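Local coordinates for erythrocyte membrane protein 1 (Plasmodium falciparum, PDB 6S8T) that probably tethers infected erythrocytes to host cells as part of a PfEMP1 surface adhesin, of which this is the ICAM-1-binding DBLbeta domain, at residues A20-H24 and L287-I291; H24-Q28 and E254-H258; C337-E341 and N464-C468; E432-K438 and D450-T454. All blocks are in the same frame, centred on the assembly; numbering follows the deposited sequence. Where two conformers were deposited one is given.

Contact 1 (A20-H24 and L287-I291); sequences AHQMH and LDDYI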
loop_
_atom_site.group_PDB
_atom_site.type_symbol
_atom_site.label_atom_id
_atom_site.label_comp_id
_atom_site.label_asym_id
_atom_site.label_seq_id
_atom_site.Cartn_x
_atom_site.Cartn_y
_atom_site.Cartn_z
ATOM N N ALA A 20 6.883 13.898 1.501
ATOM C CA ALA A 20 7.228 12.802 2.400
ATOM C C ALA A 20 8.560 13.057 3.092
ATOM O O ALA A 20 8.716 12.761 4.283
ATOM C CB ALA A 20 7.270 11.481 1.628
ATOM N N HIS A 21 9.529 13.605 2.358
ATOM C CA HIS A 21 10.812 13.953 2.960
ATOM C C HIS A 21 10.635 14.959 4.092
ATOM O O HIS A 21 11.329 14.883 5.113
ATOM C CB HIS A 21 11.752 14.499 1.886
ATOM C CG HIS A 21 13.139 14.770 2.376
ATOM N ND1 HIS A 21 13.498 15.961 2.972
ATOM C CD2 HIS A 21 14.257 14.006 2.358
ATOM C CE1 HIS A 21 14.776 15.917 3.302
ATOM N NE2 HIS A 21 15.260 14.742 2.941
ATOM N N GLN A 22 9.701 15.902 3.938
ATOM C CA GLN A 22 9.444 16.863 5.007
ATOM C C GLN A 22 8.834 16.182 6.227
ATOM O O GLN A 22 9.197 16.498 7.366
ATOM C CB GLN A 22 8.532 17.981 4.502
ATOM C CG GLN A 22 8.121 18.989 5.568
ATOM C CD GLN A 22 7.182 20.047 5.028
ATOM O OE1 GLN A 22 7.199 20.358 3.836
ATOM N NE2 GLN A 22 6.345 20.599 5.898
ATOM N N MET A 23 7.907 15.245 6.009
ATOM C CA MET A 23 7.326 14.505 7.125
ATOM C C MET A 23 8.378 13.671 7.851
ATOM O O MET A 23 8.321 13.538 9.079
ATOM C CB MET A 23 6.179 13.617 6.629
ATOM C CG MET A 23 5.035 14.368 5.949
ATOM S SD MET A 23 4.137 15.482 7.054
ATOM C CE MET A 23 2.995 16.249 5.906
ATOM N N HIS A 24 9.342 13.106 7.112
ATOM C CA HIS A 24 10.407 12.323 7.735
ATOM C C HIS A 24 11.286 13.184 8.633
ATOM O O HIS A 24 11.661 12.762 9.735
ATOM C CB HIS A 24 11.261 11.645 6.664
ATOM C CG HIS A 24 12.544 11.070 7.188
ATOM N ND1 HIS A 24 12.581 10.062 8.129
ATOM C CD2 HIS A 24 13.836 11.359 6.898
ATOM C CE1 HIS A 24 13.840 9.756 8.396
ATOM N NE2 HIS A 24 14.620 10.529 7.663
ATOM N N LEU A 287 10.893 6.601 1.119
ATOM C CA LEU A 287 10.074 7.498 1.923
ATOM C C LEU A 287 8.588 7.169 1.832
ATOM O O LEU A 287 7.752 7.987 2.236
ATOM C CB LEU A 287 10.324 8.948 1.511
ATOM C CG LEU A 287 11.710 9.507 1.835
ATOM C CD1 LEU A 287 11.901 10.867 1.186
ATOM C CD2 LEU A 287 11.905 9.598 3.341
ATOM N N ASP A 288 8.244 5.986 1.315
ATOM C CA ASP A 288 6.840 5.619 1.152
ATOM C C ASP A 288 6.110 5.553 2.488
ATOM O O ASP A 288 4.898 5.795 2.547
ATOM C CB ASP A 288 6.733 4.277 0.422
ATOM C CG ASP A 288 7.378 4.301 -0.963
ATOM O OD1 ASP A 288 8.614 4.474 -1.052
ATOM O OD2 ASP A 288 6.646 4.137 -1.963
ATOM N N ASP A 289 6.819 5.232 3.571
ATOM C CA ASP A 289 6.168 5.106 4.870
ATOM C C ASP A 289 5.708 6.444 5.456
ATOM O O ASP A 289 5.119 6.439 6.543
ATOM C CB ASP A 289 7.095 4.389 5.857
ATOM C CG ASP A 289 8.479 5.015 5.934
ATOM O OD1 ASP A 289 8.948 5.578 4.920
ATOM O OD2 ASP A 289 9.104 4.929 7.016
ATOM N N TYR A 290 5.934 7.575 4.784
ATOM C CA TYR A 290 5.400 8.855 5.239
ATOM C C TYR A 290 4.273 9.380 4.363
ATOM O O TYR A 290 3.776 10.484 4.609
ATOM C CB TYR A 290 6.511 9.903 5.329
ATOM C CG TYR A 290 7.598 9.518 6.294
ATOM C CD1 TYR A 290 7.475 9.773 7.655
ATOM C CD2 TYR A 290 8.743 8.877 5.847
ATOM C CE1 TYR A 290 8.471 9.408 8.538
ATOM C CE2 TYR A 290 9.740 8.509 6.718
ATOM C CZ TYR A 290 9.604 8.778 8.060
ATOM O OH TYR A 290 10.609 8.409 8.920
ATOM N N ILE A 291 3.875 8.634 3.339
ATOM C CA ILE A 291 2.708 8.984 2.533
ATOM C C ILE A 291 1.499 8.305 3.165
ATOM O O ILE A 291 1.548 7.099 3.447
ATOM C CB ILE A 291 2.896 8.564 1.066
ATOM C CG1 ILE A 291 4.057 9.338 0.435
ATOM C CG2 ILE A 291 1.611 8.767 0.279
ATOM C CD1 ILE A 291 4.303 8.994 -1.011
#
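His24 carries its imidazole with CG opposite the backbone N (chi1 167°), while Tyr290 has CG opposite its carbonyl carbon (chi1 -60°); between them these rotations bring the edge of the imidazole to the phenol oxygen. His24 ND1 donates to Tyr290 OH over 2.7 Å in a fairly straight bond (159° at the hydrogen) that lies close to the imidazole plane. Glu254 is a second, probable partner of the phenol oxygen, though modelled so close that the details of that bond are doubtful. Nearer the backbone, His24 CB sits over one face of the Tyr290 ring, 3.7 Å from its centroid, a CH-pi contact that holds the phenol against the helix. The root of the tyrosine is packed too: Met23 CB comes within 3.9 Å of Tyr290 CB. Ala20, one turn before His24, lays its buried methyl on the loop, with Ala20 CB 3.6 Å from Leu287 O and 4.0 Å from Ile291 CG1. Leu287 spreads its two methyls along the helix, CD1 lying 3.7 Å from His21 CB and CD2 turning to the CB of His24. The arrangement is helix-on-loop packing in the helical Duffy-binding-like fold, joining helix 16-32 to the 3-10 turn that precedes helix 293-319.

Contact 2 (H24-Q28 and E254-H258); sequences HEDAQ and EANRH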
loop_
_atom_site.group_PDB
_atom_site.type_symbol
_atom_site.label_atom_id
_atom_site.label_comp_id
_atom_site.label_asym_id
_atom_site.label_seq_id
_atom_site.Cartn_x
_atom_site.Cartn_y
_atom_site.Cartn_z
ATOM N N HIS A 24 9.342 13.106 7.112
ATOM C CA HIS A 24 10.407 12.323 7.735
ATOM C C HIS A 24 11.286 13.184 8.633
ATOM O O HIS A 24 11.661 12.762 9.735
ATOM C CB HIS A 24 11.261 11.645 6.664
ATOM C CG HIS A 24 12.544 11.070 7.188
ATOM N ND1 HIS A 24 12.581 10.062 8.129
ATOM C CD2 HIS A 24 13.836 11.359 6.898
ATOM C CE1 HIS A 24 13.840 9.756 8.396
ATOM N NE2 HIS A 24 14.620 10.529 7.663
ATOM N N GLU A 25 11.639 14.387 8.175
ATOM C CA GLU A 25 12.470 15.270 8.988
ATOM C C GLU A 25 11.754 15.669 10.270
ATOM O O GLU A 25 12.361 15.688 11.346
ATOM C CB GLU A 25 12.866 16.510 8.185
ATOM C CG GLU A 25 13.711 16.221 6.953
ATOM C CD GLU A 25 14.987 15.471 7.279
ATOM O OE1 GLU A 25 15.253 14.435 6.635
ATOM O OE2 GLU A 25 15.725 15.914 8.184
ATOM N N ASP A 26 10.459 15.982 10.176
ATOM C CA ASP A 26 9.699 16.376 11.359
ATOM C C ASP A 26 9.636 15.247 12.380
ATOM O O ASP A 26 9.759 15.483 13.588
ATOM C CB ASP A 26 8.290 16.811 10.953
ATOM C CG ASP A 26 8.288 18.059 10.088
ATOM O OD1 ASP A 26 9.369 18.657 9.892
ATOM O OD2 ASP A 26 7.202 18.441 9.600
ATOM N N ALA A 27 9.440 14.009 11.914
ATOM C CA ALA A 27 9.419 12.870 12.826
ATOM C C ALA A 27 10.786 12.633 13.451
ATOM O O ALA A 27 10.874 12.250 14.624
ATOM C CB ALA A 27 8.946 11.615 12.090
ATOM N N GLN A 28 11.859 12.857 12.688
ATOM C CA GLN A 28 13.208 12.670 13.215
ATOM C C GLN A 28 13.493 13.646 14.352
ATOM O O GLN A 28 13.970 13.252 15.423
ATOM C CB GLN A 28 14.229 12.842 12.088
ATOM C CG GLN A 28 15.650 12.446 12.451
ATOM C CD GLN A 28 15.940 10.987 12.161
ATOM O OE1 GLN A 28 16.919 10.427 12.654
ATOM N NE2 GLN A 28 15.091 10.364 11.352
ATOM N N GLU A 254 11.022 5.369 13.840
ATOM C CA GLU A 254 12.061 6.271 13.345
ATOM C C GLU A 254 13.455 5.748 13.662
ATOM O O GLU A 254 14.389 5.920 12.869
ATOM C CB GLU A 254 11.884 7.666 13.946
ATOM C CG GLU A 254 10.731 8.447 13.358
ATOM C CD GLU A 254 10.875 8.633 11.865
ATOM O OE1 GLU A 254 11.955 9.089 11.422
ATOM O OE2 GLU A 254 9.915 8.303 11.133
ATOM N N ALA A 255 13.617 5.119 14.826
ATOM C CA ALA A 255 14.925 4.631 15.241
ATOM C C ALA A 255 15.364 3.398 14.460
ATOM O O ALA A 255 16.569 3.173 14.301
ATOM C CB ALA A 255 14.912 4.321 16.738
ATOM N N ASN A 256 14.421 2.594 13.961
ATOM C CA ASN A 256 14.765 1.295 13.392
ATOM C C ASN A 256 14.225 1.067 11.983
ATOM O O ASN A 256 14.350 -0.049 11.468
ATOM C CB ASN A 256 14.273 0.168 14.308
ATOM C CG ASN A 256 14.852 0.256 15.705
ATOM O OD1 ASN A 256 16.049 0.054 15.907
ATOM N ND2 ASN A 256 14.000 0.552 16.682
ATOM N N ARG A 257 13.640 2.083 11.342
ATOM C CA ARG A 257 13.038 1.868 10.028
ATOM C C ARG A 257 14.073 1.461 8.987
ATOM O O ARG A 257 13.755 0.698 8.067
ATOM C CB ARG A 257 12.292 3.123 9.568
ATOM C CG ARG A 257 13.171 4.353 9.424
ATOM C CD ARG A 257 12.342 5.612 9.196
ATOM N NE ARG A 257 11.689 5.631 7.892
ATOM C CZ ARG A 257 12.251 6.110 6.786
ATOM N NH1 ARG A 257 13.480 6.606 6.824
ATOM N NH2 ARG A 257 11.586 6.091 5.640
ATOM N N HIS A 258 15.312 1.945 9.111
ATOM C CA HIS A 258 16.311 1.613 8.102
ATOM C C HIS A 258 16.744 0.154 8.196
ATOM O O HIS A 258 16.927 -0.509 7.169
ATOM C CB HIS A 258 17.531 2.521 8.210
ATOM C CG HIS A 258 18.636 2.113 7.290
ATOM N ND1 HIS A 258 18.570 2.299 5.925
ATOM C CD2 HIS A 258 19.805 1.472 7.526
ATOM C CE1 HIS A 258 19.664 1.816 5.364
ATOM N NE2 HIS A 258 20.428 1.306 6.313
#
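Glu254 and His24 lead the polar side of this contact. Glu254 OE1 lies 3.5 Å from His24 ND1 and 3.4 Å from Gln28 NE2, distances at the long end for polar partners. The Gln28 amide stands almost square to the carboxylate, their planes 89° apart. In the glutamate chain a bend at chi2 (-59°) turns the carboxylate along helix 16-32, toward His24. Its other oxygen, OE2, has a probable but very closely modelled partner in Tyr290 OH.

Flat groups meet at the arginine. His24 ND1 lies over one face of the Arg257 guanidinium, and His24 CE1 comes within 3.5 Å of Arg257 NH1. The imidazole is tilted against the guanidinium and does not lie flat on it. Arg257 NH2 is spoken for by a salt bridge to Asp289, which fixes the guanidinium from the loop side.

Ala27 gives its methyl to the acid: CB points toward helix 246-268 and touches Glu254 CD at 3.6 Å, so the carboxylate rests on a methyl. The axes of the two short segments approach to 11.4 Å, their N-to-C directions 125° apart, and long side chains from both helices span the gap. This is polar helix-to-helix packing of the Duffy-binding-like helical fold, uniting its N-terminal helix 16-32 with helix 246-268.

Contact 3 (C337-E341 and N464-C468); sequences CTSCE and NACKC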
loop_
_atom_site.group_PDB
_atom_site.type_symbol
_atom_site.label_atom_id
_atom_site.label_comp_id
_atom_site.label_asym_id
_atom_site.label_seq_id
_atom_site.Cartn_x
_atom_site.Cartn_y
_atom_site.Cartn_z
ATOM N N CYS A 337 -18.993 -12.576 -35.333
ATOM C CA CYS A 337 -19.762 -11.493 -34.730
ATOM C C CYS A 337 -20.269 -11.884 -33.348
ATOM O O CYS A 337 -20.282 -11.058 -32.427
ATOM C CB CYS A 337 -20.925 -11.103 -35.644
ATOM S SG CYS A 337 -22.173 -10.033 -34.882
ATOM N N THR A 338 -20.679 -13.143 -33.180
ATOM C CA THR A 338 -21.171 -13.598 -31.884
ATOM C C THR A 338 -20.071 -13.557 -30.831
ATOM O O THR A 338 -20.293 -13.088 -29.708
ATOM C CB THR A 338 -21.744 -15.010 -32.009
ATOM O OG1 THR A 338 -22.824 -15.006 -32.949
ATOM C CG2 THR A 338 -22.256 -15.502 -30.664
ATOM N N SER A 339 -18.873 -14.037 -31.175
ATOM C CA SER A 339 -17.770 -13.996 -30.220
ATOM C C SER A 339 -17.325 -12.567 -29.937
ATOM O O SER A 339 -16.799 -12.286 -28.853
ATOM C CB SER A 339 -16.592 -14.827 -30.730
ATOM O OG SER A 339 -16.067 -14.287 -31.930
ATOM N N CYS A 340 -17.524 -11.653 -30.889
ATOM C CA CYS A 340 -17.173 -10.258 -30.644
ATOM C C CYS A 340 -18.180 -9.593 -29.712
ATOM O O CYS A 340 -17.791 -8.860 -28.794
ATOM C CB CYS A 340 -17.072 -9.498 -31.967
ATOM S SG CYS A 340 -16.917 -7.699 -31.793
ATOM N N GLU A 341 -19.475 -9.845 -29.921
ATOM C CA GLU A 341 -20.486 -9.254 -29.049
ATOM C C GLU A 341 -20.382 -9.803 -27.631
ATOM O O GLU A 341 -20.576 -9.065 -26.658
ATOM C CB GLU A 341 -21.883 -9.493 -29.621
ATOM C CG GLU A 341 -22.201 -8.636 -30.839
ATOM C CD GLU A 341 -23.585 -8.904 -31.402
ATOM O OE1 GLU A 341 -24.066 -10.051 -31.285
ATOM O OE2 GLU A 341 -24.195 -7.964 -31.958
ATOM N N ASN A 464 -18.598 0.574 -33.020
ATOM C CA ASN A 464 -19.230 -0.055 -34.172
ATOM C C ASN A 464 -18.916 -1.541 -34.279
ATOM O O ASN A 464 -19.676 -2.275 -34.921
ATOM C CB ASN A 464 -18.800 0.650 -35.462
ATOM C CG ASN A 464 -19.332 2.067 -35.558
ATOM O OD1 ASN A 464 -20.420 2.368 -35.069
ATOM N ND2 ASN A 464 -18.565 2.945 -36.196
ATOM N N ALA A 465 -17.819 -1.999 -33.671
ATOM C CA ALA A 465 -17.461 -3.410 -33.763
ATOM C C ALA A 465 -18.427 -4.281 -32.969
ATOM O O ALA A 465 -18.769 -5.389 -33.401
ATOM C CB ALA A 465 -16.026 -3.621 -33.281
ATOM N N CYS A 466 -18.881 -3.799 -31.810
ATOM C CA CYS A 466 -19.813 -4.558 -30.985
ATOM C C CYS A 466 -21.209 -4.639 -31.589
ATOM O O CYS A 466 -22.047 -5.382 -31.067
ATOM C CB CYS A 466 -19.898 -3.949 -29.583
ATOM S SG CYS A 466 -18.312 -3.762 -28.723
ATOM N N LYS A 467 -21.480 -3.896 -32.662
ATOM C CA LYS A 467 -22.774 -3.931 -33.328
ATOM C C LYS A 467 -22.760 -4.735 -34.622
ATOM O O LYS A 467 -23.834 -5.017 -35.164
ATOM C CB LYS A 467 -23.258 -2.505 -33.623
ATOM C CG LYS A 467 -23.447 -1.644 -32.385
ATOM C CD LYS A 467 -23.942 -0.255 -32.752
ATOM C CE LYS A 467 -24.148 0.603 -31.516
ATOM N NZ LYS A 467 -24.639 1.966 -31.864
ATOM N N CYS A 468 -21.581 -5.104 -35.119
ATOM C CA CYS A 468 -21.437 -5.873 -36.354
ATOM C C CYS A 468 -22.134 -5.196 -37.532
ATOM O O CYS A 468 -22.273 -5.784 -38.603
ATOM C CB CYS A 468 -21.982 -7.294 -36.174
ATOM S SG CYS A 468 -21.294 -8.202 -34.767
#
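Ala465 meets Cys340 first: its carbonyl oxygen, Ala465 O, lies 3.4 Å from Cys340 SG, and the methyl follows more loosely at 4.4 Å, Ala465 CB to Cys340 SG. That sulfur is already tied, in a disulfide with Cys320, so the alanine packs against a crosslink and not a thiol. Next comes Cys466, whose backbone oxygen takes the apolar part of Glu341: Glu341 CG is 3.3 Å from Cys466 O. The carboxylate oxygen Glu341 OE2 lies 3.5 Å from the same Cys466 O, two acceptors with no proton to share. The sulfur of Cys466 itself runs on to Cys344, two helical turns beyond Cys337, so the tail is stitched twice along one side of helix 335-372. Such disulfide crosslinking of helices and loops is a hallmark of the cysteine-rich Duffy-binding-like domains. Lys467 carries the chain across with its CB pointing away from the helix. Cys468, the last modelled residue, turns back and closes the second bond: Cys337 SG and Cys468 SG are 2.0 Å apart, with a chi3 of 100°. Cys337 reaches it by holding SG opposite its backbone N (chi1 167°). Glu341 OE2 passes 4.0 Å from Cys468 SG, alongside the disulfide.

Contact 4 (E432-K438 and D450-T454); sequences EQTQFCK and DDNYT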
loop_
_atom_site.group_PDB
_atom_site.type_symbol
_atom_site.label_atom_id
_atom_site.label_comp_id
_atom_site.label_asym_id
_atom_site.label_seq_id
_atom_site.Cartn_x
_atom_site.Cartn_y
_atom_site.Cartn_z
ATOM N N GLU A 432 -5.473 2.979 -24.529
ATOM C CA GLU A 432 -6.522 3.759 -25.183
ATOM C C GLU A 432 -7.447 4.468 -24.195
ATOM O O GLU A 432 -7.936 5.565 -24.483
ATOM C CB GLU A 432 -7.342 2.875 -26.130
ATOM C CG GLU A 432 -6.546 2.319 -27.302
ATOM C CD GLU A 432 -6.038 3.403 -28.236
ATOM O OE1 GLU A 432 -6.697 4.460 -28.341
ATOM O OE2 GLU A 432 -4.977 3.199 -28.865
ATOM N N GLN A 433 -7.699 3.861 -23.040
ATOM C CA GLN A 433 -8.547 4.444 -22.003
ATOM C C GLN A 433 -7.643 4.783 -20.819
ATOM O O GLN A 433 -7.468 3.979 -19.902
ATOM C CB GLN A 433 -9.668 3.484 -21.610
ATOM C CG GLN A 433 -10.349 2.804 -22.790
ATOM C CD GLN A 433 -11.001 3.787 -23.748
ATOM O OE1 GLN A 433 -10.972 3.596 -24.964
ATOM N NE2 GLN A 433 -11.601 4.839 -23.202
ATOM N N THR A 434 -7.068 5.988 -20.847
ATOM C CA THR A 434 -6.025 6.373 -19.908
ATOM C C THR A 434 -6.383 7.551 -19.011
ATOM O O THR A 434 -5.698 7.760 -18.004
ATOM C CB THR A 434 -4.731 6.717 -20.664
ATOM O OG1 THR A 434 -4.960 7.850 -21.511
ATOM C CG2 THR A 434 -4.290 5.540 -21.524
ATOM N N GLN A 435 -7.422 8.316 -19.336
ATOM C CA GLN A 435 -7.776 9.511 -18.580
ATOM C C GLN A 435 -8.752 9.146 -17.467
ATOM O O GLN A 435 -9.860 8.670 -17.736
ATOM C CB GLN A 435 -8.377 10.566 -19.508
ATOM C CG GLN A 435 -8.725 11.874 -18.823
ATOM C CD GLN A 435 -9.208 12.926 -19.799
ATOM O OE1 GLN A 435 -8.638 13.098 -20.875
ATOM N NE2 GLN A 435 -10.269 13.633 -19.429
ATOM N N PHE A 436 -8.346 9.382 -16.217
ATOM C CA PHE A 436 -9.158 9.014 -15.062
ATOM C C PHE A 436 -10.238 10.040 -14.725
ATOM O O PHE A 436 -11.062 9.774 -13.844
ATOM C CB PHE A 436 -8.258 8.782 -13.840
ATOM C CG PHE A 436 -7.697 7.387 -13.757
ATOM C CD1 PHE A 436 -6.712 6.966 -14.634
ATOM C CD2 PHE A 436 -8.155 6.498 -12.798
ATOM C CE1 PHE A 436 -6.198 5.683 -14.563
ATOM C CE2 PHE A 436 -7.644 5.211 -12.721
ATOM C CZ PHE A 436 -6.665 4.804 -13.605
ATOM N N CYS A 437 -10.259 11.192 -15.390
ATOM C CA CYS A 437 -11.335 12.160 -15.241
ATOM C C CYS A 437 -12.200 12.173 -16.497
ATOM O O CYS A 437 -11.726 11.888 -17.599
ATOM C CB CYS A 437 -10.794 13.568 -14.969
ATOM S SG CYS A 437 -9.679 14.204 -16.240
ATOM N N LYS A 438 -13.478 12.510 -16.317
ATOM C CA LYS A 438 -14.427 12.527 -17.423
ATOM C C LYS A 438 -14.160 13.701 -18.358
ATOM O O LYS A 438 -13.697 13.509 -19.486
ATOM C CB LYS A 438 -15.864 12.583 -16.895
ATOM C CG LYS A 438 -16.262 11.373 -16.066
ATOM C CD LYS A 438 -17.675 11.499 -15.516
ATOM C CE LYS A 438 -18.052 10.269 -14.700
ATOM N NZ LYS A 438 -19.414 10.369 -14.106
ATOM N N ASP A 450 -15.502 12.291 -22.378
ATOM C CA ASP A 450 -14.363 12.238 -23.282
ATOM C C ASP A 450 -14.161 10.822 -23.818
ATOM O O ASP A 450 -14.644 9.836 -23.252
ATOM C CB ASP A 450 -13.091 12.720 -22.581
ATOM C CG ASP A 450 -13.047 14.230 -22.414
ATOM O OD1 ASP A 450 -14.034 14.903 -22.781
ATOM O OD2 ASP A 450 -12.022 14.746 -21.917
ATOM N N ASP A 451 -13.426 10.731 -24.929
ATOM C CA ASP A 451 -13.229 9.442 -25.585
ATOM C C ASP A 451 -12.246 8.566 -24.817
ATOM O O ASP A 451 -12.492 7.369 -24.623
ATOM C CB ASP A 451 -12.753 9.654 -27.022
ATOM C CG ASP A 451 -13.758 10.416 -27.864
ATOM O OD1 ASP A 451 -14.972 10.304 -27.587
ATOM O OD2 ASP A 451 -13.337 11.126 -28.802
ATOM N N ASN A 452 -11.128 9.140 -24.367
ATOM C CA ASN A 452 -10.094 8.392 -23.662
ATOM C C ASN A 452 -10.401 8.189 -22.174
ATOM O O ASN A 452 -9.477 7.927 -21.394
ATOM C CB ASN A 452 -8.738 9.086 -23.829
ATOM C CG ASN A 452 -8.699 10.457 -23.182
ATOM O OD1 ASN A 452 -9.723 11.126 -23.051
ATOM N ND2 ASN A 452 -7.509 10.883 -22.775
ATOM N N TYR A 453 -11.664 8.301 -21.771
ATOM C CA TYR A 453 -12.044 8.060 -20.384
ATOM C C TYR A 453 -11.860 6.587 -20.030
ATOM O O TYR A 453 -12.237 5.697 -20.798
ATOM C CB TYR A 453 -13.495 8.493 -20.166
ATOM C CG TYR A 453 -14.007 8.357 -18.750
ATOM C CD1 TYR A 453 -13.252 8.790 -17.666
ATOM C CD2 TYR A 453 -15.265 7.820 -18.500
ATOM C CE1 TYR A 453 -13.730 8.673 -16.371
ATOM C CE2 TYR A 453 -15.749 7.700 -17.213
ATOM C CZ TYR A 453 -14.981 8.128 -16.154
ATOM O OH TYR A 453 -15.471 8.008 -14.874
ATOM N N THR A 454 -11.268 6.333 -18.857
ATOM C CA THR A 454 -10.922 4.962 -18.481
ATOM C C THR A 454 -12.157 4.090 -18.294
ATOM O O THR A 454 -12.114 2.888 -18.580
ATOM C CB THR A 454 -10.082 4.945 -17.200
ATOM O OG1 THR A 454 -10.771 5.645 -16.157
ATOM C CG2 THR A 454 -8.726 5.591 -17.431
#
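Gln435 and Asn452 meet backbone to backbone, Gln435 N donating to Asn452 O over 2.9 Å; Thr454 N then returns a bond of the same length to Gln435 O. Asn452 O also receives a weak bond from Thr434 N. Side-chain amides extend the grip. Gln433 NE2 spends both its hydrogens on the opposite backbone, reaching Asp451 O at 3.0 Å in that carbonyl's plane and Tyr453 O at 2.6 Å from 38° above its plane. Gln435 runs out extended, with CG opposite its backbone N (chi1 -178°), which carries its amide between Asn452 and Asp450: OE1 accepts a bent bond from Asn452 ND2 at 3.1 Å, the two amides standing perpendicular (90°), while NE2 donates to Asp450 OD2 at 3.2 Å and to Cys437 O. Asn452 OD1 lies as near Gln435 OE1 as ND2 does, without bonding to it. Gln435 and Tyr453 thus form an isolated beta bridge at the neck of a loop that is not fully modelled, in the C-terminal region of this DBLbeta domain.

Apolar contacts flank the bridge. Thr454 CG2 sits over a face of Phe436 in a CH-pi contact, and Lys438 CG lies over a face of Tyr453, 3.9 Å from its centroid. The lysine chain runs alongside the phenol, its CE 3.4 Å from Tyr453 OH.

Further out, Phe436 is placed by an edge-to-face contact with Trp358 and by its backbone N, which donates to His422, while Cys437 is crosslinked to Cys2 near the N-terminus. Helix 293-319 covers Thr454 through Phe305.

Overall arrangement
Contacts 1 and 2 form one cluster, their centres 9 Å apart. Both start from helix 16-32 and share His24, and they interlock where residues 287-291 meet helix 246-268 through the Asp289-Arg257 salt bridge. The other two lie far off: contact 3 is about 49 Å from contact 1, centre to centre and across the middle of the chain, and contact 4 about 30 Å. Contacts 1 and 2 close before either of these opens. Contact 4 lies within the span bounded by contact 3, with about 11 Å between their nearest atoms. The cluster ties the N-terminal helix to the helical body; contact 4 pairs two C-terminal stretches and contact 3 ties the tail's end onto helix 335-372.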